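Long-range contacts in tubulin-like protein CetZ1 (Haloferax volcanii, PDB 4B46), which controls archaeal cell shape as a GTP-binding cytoskeletal protein of the tubulin superfamily and is essential for the rod-shaped cells needed for efficient swimming: residues V166-W172 against R282-P286; V228-Y233 against V343-V349. All blocks are in the same frame, centred on the assembly; numbering follows the deposited sequence.

Contact 1. Residues V166-W172 against R282-P286; sequences VFDNDAW and RLTLP. With GDP (guanosine-5'-diphosphate), chain B.
T284 OG1 is gripped from two strands: it donates to V166 O at 2.8 Å and takes the N-H of V231 from strand 228-237. The contact sits at the junction of the two domains of the tubulin/FtsZ fold, where the end of the GTPase-domain strand 163-168 meets a loop of the C-terminal domain. The hydroxyl lies between the backbone N and the carbonyl carbon of its own residue (chi1 59°), which turns it to the V166 carbonyl. The methyl CG2 is then left beside F167, whose CD2 lies 3.6 Å from T284 CB. Two residues after V166, D168 N donates to T284 O at 2.8 Å, an almost straight bond of 168°. The carboxylate of D168 does two other jobs. OD1 accepts from D170 N, an Asx turn that starts the 3-10 segment 169-171, and OD2 makes a salt bridge with R354 of helix 353-366. Within that turn N169 meets the guanine of GDP with both ends of its amide: ND2 donates to N3 at 3.0 Å, and OD1 accepts from N2. The same turn brings W172 back over the loop. Its indole is sandwiched, with R282 CD over the centre of one face and F167 CZ against the opposite face, nearer the rim. R282 CD stands 3.5 Å from the centroid of the six-membered ring, a CH-pi contact. The chain bends at chi3 and carries the guanidinium past the ring. A171 O lies over one face of that group, without a hydrogen bond, and the guanidinium plane is nearly perpendicular to the indole. At the ring edge W172 NE1 donates to L283 O at 3.1 Å, a bent bond. A171 CB presses on P286 CG at 3.5 Å, tighter than usual for two carbons.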
loop_
_atom_site.group_PDB
_atom_site.type_symbol
_atom_site.label_atom_id
_atom_site.label_comp_id
_atom_site.label_asym_id
_atom_site.label_seq_id
_atom_site.Cartn_x
_atom_site.Cartn_y
_atom_site.Cartn_z
ATOM N N VAL A 166 -3.478 -1.915 3.694
ATOM C CA VAL A 166 -3.427 -0.906 4.756
ATOM C C VAL A 166 -2.067 -0.880 5.454
ATOM O O VAL A 166 -1.480 -1.929 5.755
ATOM C CB VAL A 166 -4.555 -1.131 5.792
ATOM C CG1 VAL A 166 -4.471 -0.121 6.967
ATOM C CG2 VAL A 166 -5.917 -1.066 5.116
ATOM N N PHE A 167 -1.568 0.328 5.691
ATOM C CA PHE A 167 -0.425 0.547 6.565
ATOM C C PHE A 167 -0.862 1.514 7.664
ATOM O O PHE A 167 -1.347 2.611 7.375
ATOM C CB PHE A 167 0.776 1.102 5.787
ATOM C CG PHE A 167 2.028 1.203 6.613
ATOM C CD1 PHE A 167 2.266 2.319 7.405
ATOM C CD2 PHE A 167 2.961 0.172 6.608
ATOM C CE1 PHE A 167 3.415 2.412 8.179
ATOM C CE2 PHE A 167 4.112 0.251 7.379
ATOM C CZ PHE A 167 4.339 1.376 8.167
ATOM N N ASP A 168 -0.703 1.108 8.921
ATOM C CA ASP A 168 -1.161 1.924 10.048
ATOM C C ASP A 168 0.009 2.675 10.696
ATOM O O ASP A 168 0.816 2.069 11.403
ATOM C CB ASP A 168 -1.863 1.013 11.070
ATOM C CG ASP A 168 -2.601 1.787 12.163
ATOM O OD1 ASP A 168 -2.487 3.034 12.234
ATOM O OD2 ASP A 168 -3.314 1.135 12.955
ATOM N N ASN A 169 0.107 3.987 10.466
ATOM C CA ASN A 169 1.149 4.784 11.127
ATOM C C ASN A 169 1.164 4.609 12.639
ATOM O O ASN A 169 2.214 4.710 13.265
ATOM C CB ASN A 169 0.998 6.282 10.836
ATOM C CG ASN A 169 1.466 6.666 9.442
ATOM O OD1 ASN A 169 2.101 5.874 8.734
ATOM N ND2 ASN A 169 1.158 7.895 9.045
ATOM N N ASP A 170 0.003 4.368 13.238
ATOM C CA ASP A 170 -0.050 4.280 14.697
ATOM C C ASP A 170 0.764 3.091 15.238
ATOM O O ASP A 170 1.271 3.134 16.360
ATOM C CB ASP A 170 -1.496 4.208 15.195
ATOM C CG ASP A 170 -1.596 4.377 16.699
ATOM O OD1 ASP A 170 -1.067 5.381 17.220
ATOM O OD2 ASP A 170 -2.201 3.510 17.365
ATOM N N ALA A 171 0.901 2.046 14.433
ATOM C CA ALA A 171 1.655 0.863 14.853
ATOM C C ALA A 171 3.144 1.034 14.590
ATOM O O ALA A 171 3.954 0.237 15.047
ATOM C CB ALA A 171 1.140 -0.382 14.126
ATOM N N TRP A 172 3.499 2.063 13.830
ATOM C CA TRP A 172 4.881 2.241 13.405
ATOM C C TRP A 172 5.465 3.588 13.851
ATOM O O TRP A 172 6.439 4.073 13.275
ATOM C CB TRP A 172 4.979 2.096 11.888
ATOM C CG TRP A 172 4.638 0.699 11.417
ATOM C CD1 TRP A 172 3.398 0.193 11.190
ATOM C CD2 TRP A 172 5.564 -0.358 11.142
ATOM N NE1 TRP A 172 3.491 -1.122 10.789
ATOM C CE2 TRP A 172 4.812 -1.479 10.740
ATOM C CE3 TRP A 172 6.956 -0.465 11.196
ATOM C CZ2 TRP A 172 5.404 -2.696 10.396
ATOM C CZ3 TRP A 172 7.543 -1.665 10.850
ATOM C CH2 TRP A 172 6.768 -2.766 10.453
ATOM N N ARG A 282 5.716 -7.473 13.412
ATOM C CA ARG A 282 4.798 -6.353 13.223
ATOM C C ARG A 282 4.269 -6.310 11.784
ATOM O O ARG A 282 5.034 -6.316 10.819
ATOM C CB ARG A 282 5.483 -5.041 13.593
ATOM C CG ARG A 282 4.554 -3.822 13.598
ATOM C CD ARG A 282 5.314 -2.589 14.029
ATOM N NE ARG A 282 5.667 -2.663 15.442
ATOM C CZ ARG A 282 6.825 -2.260 15.941
ATOM N NH1 ARG A 282 7.746 -1.753 15.130
ATOM N NH2 ARG A 282 7.064 -2.368 17.246
ATOM N N LEU A 283 2.948 -6.289 11.659
ATOM C CA LEU A 283 2.280 -6.197 10.366
ATOM C C LEU A 283 2.033 -4.741 9.973
ATOM O O LEU A 283 1.987 -3.872 10.831
ATOM C CB LEU A 283 0.944 -6.925 10.443
ATOM C CG LEU A 283 1.052 -8.369 10.944
ATOM C CD1 LEU A 283 -0.317 -9.007 10.892
ATOM C CD2 LEU A 283 2.061 -9.168 10.109
ATOM N N THR A 284 1.865 -4.485 8.679
ATOM C CA THR A 284 1.546 -3.134 8.213
ATOM C C THR A 284 0.270 -2.660 8.906
ATOM O O THR A 284 0.208 -1.535 9.417
ATOM C CB THR A 284 1.426 -3.070 6.661
ATOM O OG1 THR A 284 0.408 -3.968 6.200
ATOM C CG2 THR A 284 2.758 -3.442 6.008
ATOM N N LEU A 285 -0.729 -3.543 8.948
ATOM C CA LEU A 285 -1.915 -3.368 9.782
ATOM C C LEU A 285 -1.983 -4.491 10.812
ATOM O O LEU A 285 -2.221 -5.636 10.456
ATOM C CB LEU A 285 -3.201 -3.377 8.936
ATOM C CG LEU A 285 -4.523 -3.400 9.729
ATOM C CD1 LEU A 285 -4.726 -2.121 10.580
ATOM C CD2 LEU A 285 -5.712 -3.622 8.799
ATOM N N PRO A 286 -1.770 -4.169 12.100
ATOM C CA PRO A 286 -1.829 -5.229 13.117
ATOM C C PRO A 286 -3.205 -5.886 13.180
ATOM O O PRO A 286 -4.232 -5.209 13.033
ATOM C CB PRO A 286 -1.522 -4.487 14.428
ATOM C CG PRO A 286 -0.729 -3.316 14.010
ATOM C CD PRO A 286 -1.297 -2.894 12.657
HETATM P PB GDP B . -3.562 15.652 2.592
HETATM O O1B GDP B . -4.617 16.675 2.900
HETATM O O2B GDP B . -2.495 16.186 1.663
HETATM O O3B GDP B . -4.242 14.439 2.013
HETATM O O3A GDP B . -2.922 15.314 4.018
HETATM P PA GDP B . -1.491 14.631 4.227
HETATM O O1A GDP B . -1.195 13.620 3.171
HETATM O O2A GDP B . -0.433 15.692 4.340
HETATM O "O5'" GDP B . -1.709 13.942 5.671
HETATM C "C5'" GDP B . -2.716 12.934 5.778
HETATM C "C4'" GDP B . -2.273 11.886 6.782
HETATM O "O4'" GDP B . -1.172 11.159 6.266
HETATM C "C3'" GDP B . -1.719 12.507 8.049
HETATM O "O3'" GDP B . -2.799 12.694 8.954
HETATM C "C2'" GDP B . -0.704 11.492 8.554
HETATM O "O2'" GDP B . -1.360 10.436 9.259
HETATM C "C1'" GDP B . -0.223 10.823 7.303
HETATM N N9 GDP B . 1.043 11.299 6.730
HETATM C C8 GDP B . 1.361 12.559 6.370
HETATM N N7 GDP B . 2.591 12.588 5.790
HETATM C C5 GDP B . 3.047 11.311 5.749
HETATM C C6 GDP B . 4.252 10.612 5.254
HETATM O O6 GDP B . 5.200 11.237 4.708
HETATM N N1 GDP B . 4.303 9.284 5.419
HETATM C C2 GDP B . 3.321 8.573 6.001
HETATM N N2 GDP B . 3.475 7.234 6.134
HETATM N N3 GDP B . 2.187 9.140 6.469
HETATM C C4 GDP B . 2.010 10.474 6.361
#

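Contact 2. Residues V228-Y233 against V343-V349; sequences VSTVGY and VILLSGV
Strands 228-233 and 343-347 run antiparallel, their short axes 4.6 Å apart at closest approach, with T230-L346 and G232-I344 as hydrogen-bonded pairs. Each of these pairs is closed by two N-H...O bonds. The bond from L346 N to T230 O, 3.0 Å, is nearly straight at 173°. At the far end V228 O takes two donors, G348 N at 2.9 Å and V349 N at 3.2 Å. The chain bends at G348, which has positive phi, and both amides come to one carbonyl. A water closes this end by accepting from V228 N and donating to V349 O. The V349 side chain returns to the strand: CG1 meets T230 CG2 at 3.9 Å, while CG2 packs on V228 CG1. T230 CG2 also lies beside L346 CB, the two side chains pointing the same way. T230 has OG1 anti to its own N (chi1 -174°), and that oxygen is hydrogen-bonded to L285 O. The other face of the sheet carries S229, V231, Y233, V343, L345 and S347. There V231 splits its two methyls, CG1 to V343 CG1 and CG2 to L345 CD1, each at 4.0 Å. V343 CG2 meets the edge of the Y233 ring, 3.5 Å from CD2. S229 OG comes close to S347 CA and CB across a non-hydrogen-bonded pair, and its hydrogen bond is to N163 OD1. Helices 179-198 and 216-223 pack on this face. The antiparallel ladder ends where V228 O takes two amides. On its other edge strand 228-237 pairs with GTPase-domain strand 163-168, joining the sheets of the two domains as in the tubulin/FtsZ fold.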
loop_
_atom_site.group_PDB
_atom_site.type_symbol
_atom_site.label_atom_id
_atom_site.label_comp_id
_atom_site.label_asym_id
_atom_site.label_seq_id
_atom_site.Cartn_x
_atom_site.Cartn_y
_atom_site.Cartn_z
ATOM N N VAL A 228 -9.866 -5.875 3.192
ATOM C CA VAL A 228 -8.645 -5.260 3.696
ATOM C C VAL A 228 -7.492 -6.257 3.685
ATOM O O VAL A 228 -7.678 -7.423 4.034
ATOM C CB VAL A 228 -8.872 -4.772 5.148
ATOM C CG1 VAL A 228 -7.578 -4.293 5.769
ATOM C CG2 VAL A 228 -9.922 -3.670 5.179
ATOM N N SER A 229 -6.302 -5.807 3.292
ATOM C CA SER A 229 -5.113 -6.654 3.371
ATOM C C SER A 229 -4.031 -6.069 4.261
ATOM O O SER A 229 -3.949 -4.859 4.448
ATOM C CB SER A 229 -4.531 -6.934 1.988
ATOM O OG SER A 229 -5.479 -7.600 1.187
ATOM N N THR A 230 -3.191 -6.948 4.793
ATOM C CA THR A 230 -2.083 -6.550 5.655
ATOM C C THR A 230 -0.838 -7.310 5.209
ATOM O O THR A 230 -0.934 -8.400 4.629
ATOM C CB THR A 230 -2.405 -6.819 7.152
ATOM O OG1 THR A 230 -1.363 -6.291 7.997
ATOM C CG2 THR A 230 -2.581 -8.325 7.434
ATOM N N VAL A 231 0.335 -6.740 5.465
ATOM C CA VAL A 231 1.575 -7.380 5.048
ATOM C C VAL A 231 2.543 -7.632 6.208
ATOM O O VAL A 231 2.815 -6.737 7.006
ATOM C CB VAL A 231 2.270 -6.567 3.923
ATOM C CG1 VAL A 231 3.688 -7.037 3.697
ATOM C CG2 VAL A 231 1.463 -6.675 2.628
ATOM N N GLY A 232 3.053 -8.865 6.293
ATOM C CA GLY A 232 4.106 -9.195 7.241
ATOM C C GLY A 232 5.434 -9.245 6.522
ATOM O O GLY A 232 5.468 -9.483 5.313
ATOM N N TYR A 233 6.531 -9.041 7.244
ATOM C CA TYR A 233 7.824 -8.860 6.582
ATOM C C TYR A 233 8.983 -9.143 7.511
ATOM O O TYR A 233 9.025 -8.646 8.630
ATOM C CB TYR A 233 7.935 -7.416 6.048
ATOM C CG TYR A 233 9.297 -7.016 5.483
ATOM C CD1 TYR A 233 10.294 -6.504 6.303
ATOM C CD2 TYR A 233 9.558 -7.096 4.114
ATOM C CE1 TYR A 233 11.529 -6.127 5.793
ATOM C CE2 TYR A 233 10.786 -6.707 3.593
ATOM C CZ TYR A 233 11.764 -6.229 4.437
ATOM O OH TYR A 233 12.982 -5.852 3.927
ATOM N N VAL A 343 8.019 -12.023 2.627
ATOM C CA VAL A 343 6.822 -11.214 2.783
ATOM C C VAL A 343 5.608 -12.116 2.803
ATOM O O VAL A 343 5.501 -13.047 2.015
ATOM C CB VAL A 343 6.690 -10.171 1.640
ATOM C CG1 VAL A 343 5.226 -9.903 1.289
ATOM C CG2 VAL A 343 7.395 -8.875 2.019
ATOM N N ILE A 344 4.688 -11.849 3.713
ATOM C CA ILE A 344 3.420 -12.549 3.703
ATOM C C ILE A 344 2.311 -11.538 3.478
ATOM O O ILE A 344 2.180 -10.573 4.223
ATOM C CB ILE A 344 3.181 -13.302 5.022
ATOM C CG1 ILE A 344 4.340 -14.289 5.279
ATOM C CG2 ILE A 344 1.850 -14.038 4.969
ATOM C CD1 ILE A 344 4.258 -15.011 6.611
ATOM N N LEU A 345 1.531 -11.755 2.428
ATOM C CA LEU A 345 0.379 -10.925 2.142
ATOM C C LEU A 345 -0.828 -11.693 2.631
ATOM O O LEU A 345 -1.021 -12.854 2.260
ATOM C CB LEU A 345 0.271 -10.662 0.633
ATOM C CG LEU A 345 -1.054 -10.106 0.107
ATOM C CD1 LEU A 345 -1.368 -8.722 0.700
ATOM C CD2 LEU A 345 -1.062 -10.060 -1.434
ATOM N N LEU A 346 -1.606 -11.061 3.505
ATOM C CA LEU A 346 -2.826 -11.654 4.023
ATOM C C LEU A 346 -3.986 -10.791 3.566
ATOM O O LEU A 346 -4.064 -9.615 3.912
ATOM C CB LEU A 346 -2.791 -11.735 5.553
ATOM C CG LEU A 346 -1.668 -12.589 6.145
ATOM C CD1 LEU A 346 -1.632 -12.454 7.662
ATOM C CD2 LEU A 346 -1.836 -14.053 5.754
ATOM N N SER A 347 -4.872 -11.371 2.763
ATOM C CA SER A 347 -5.971 -10.616 2.198
ATOM C C SER A 347 -7.269 -11.065 2.832
ATOM O O SER A 347 -7.444 -12.240 3.105
ATOM C CB SER A 347 -6.005 -10.783 0.676
ATOM O OG SER A 347 -7.278 -10.437 0.143
ATOM N N GLY A 348 -8.171 -10.121 3.086
ATOM C CA GLY A 348 -9.468 -10.467 3.636
ATOM C C GLY A 348 -9.416 -10.703 5.135
ATOM O O GLY A 348 -10.111 -11.576 5.666
ATOM N N VAL A 349 -8.579 -9.939 5.828
ATOM C CA VAL A 349 -8.515 -10.053 7.282
ATOM C C VAL A 349 -9.784 -9.481 7.906
ATOM O O VAL A 349 -10.384 -8.550 7.367
ATOM C CB VAL A 349 -7.258 -9.378 7.867
ATOM C CG1 VAL A 349 -6.006 -10.145 7.450
ATOM C CG2 VAL A 349 -7.183 -7.913 7.446
HETATM O O HOH W 1 -11.295 -7.783 4.887
#

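Overall arrangement
From the N terminus the chain passes through 166-172, then 228-233, and reaches 282-286 and 343-349 later. Contact 1 closes a loop with 109 residues between its segments, and contact 2 closes another of the same length. The segments alternate, so the two closures cross rather than nest. Strand 228-237 is the shared neighbour: it lies beside strand 163-168 in the sheet and beside strand 339-347 on its other side. The loop 282-286 of contact 1 also holds strand 228-233 of contact 2, so the two contacts touch directly. Together the contacts join the GTPase domain, with its nucleotide pocket, to the C-terminal domain through one continuous sheet.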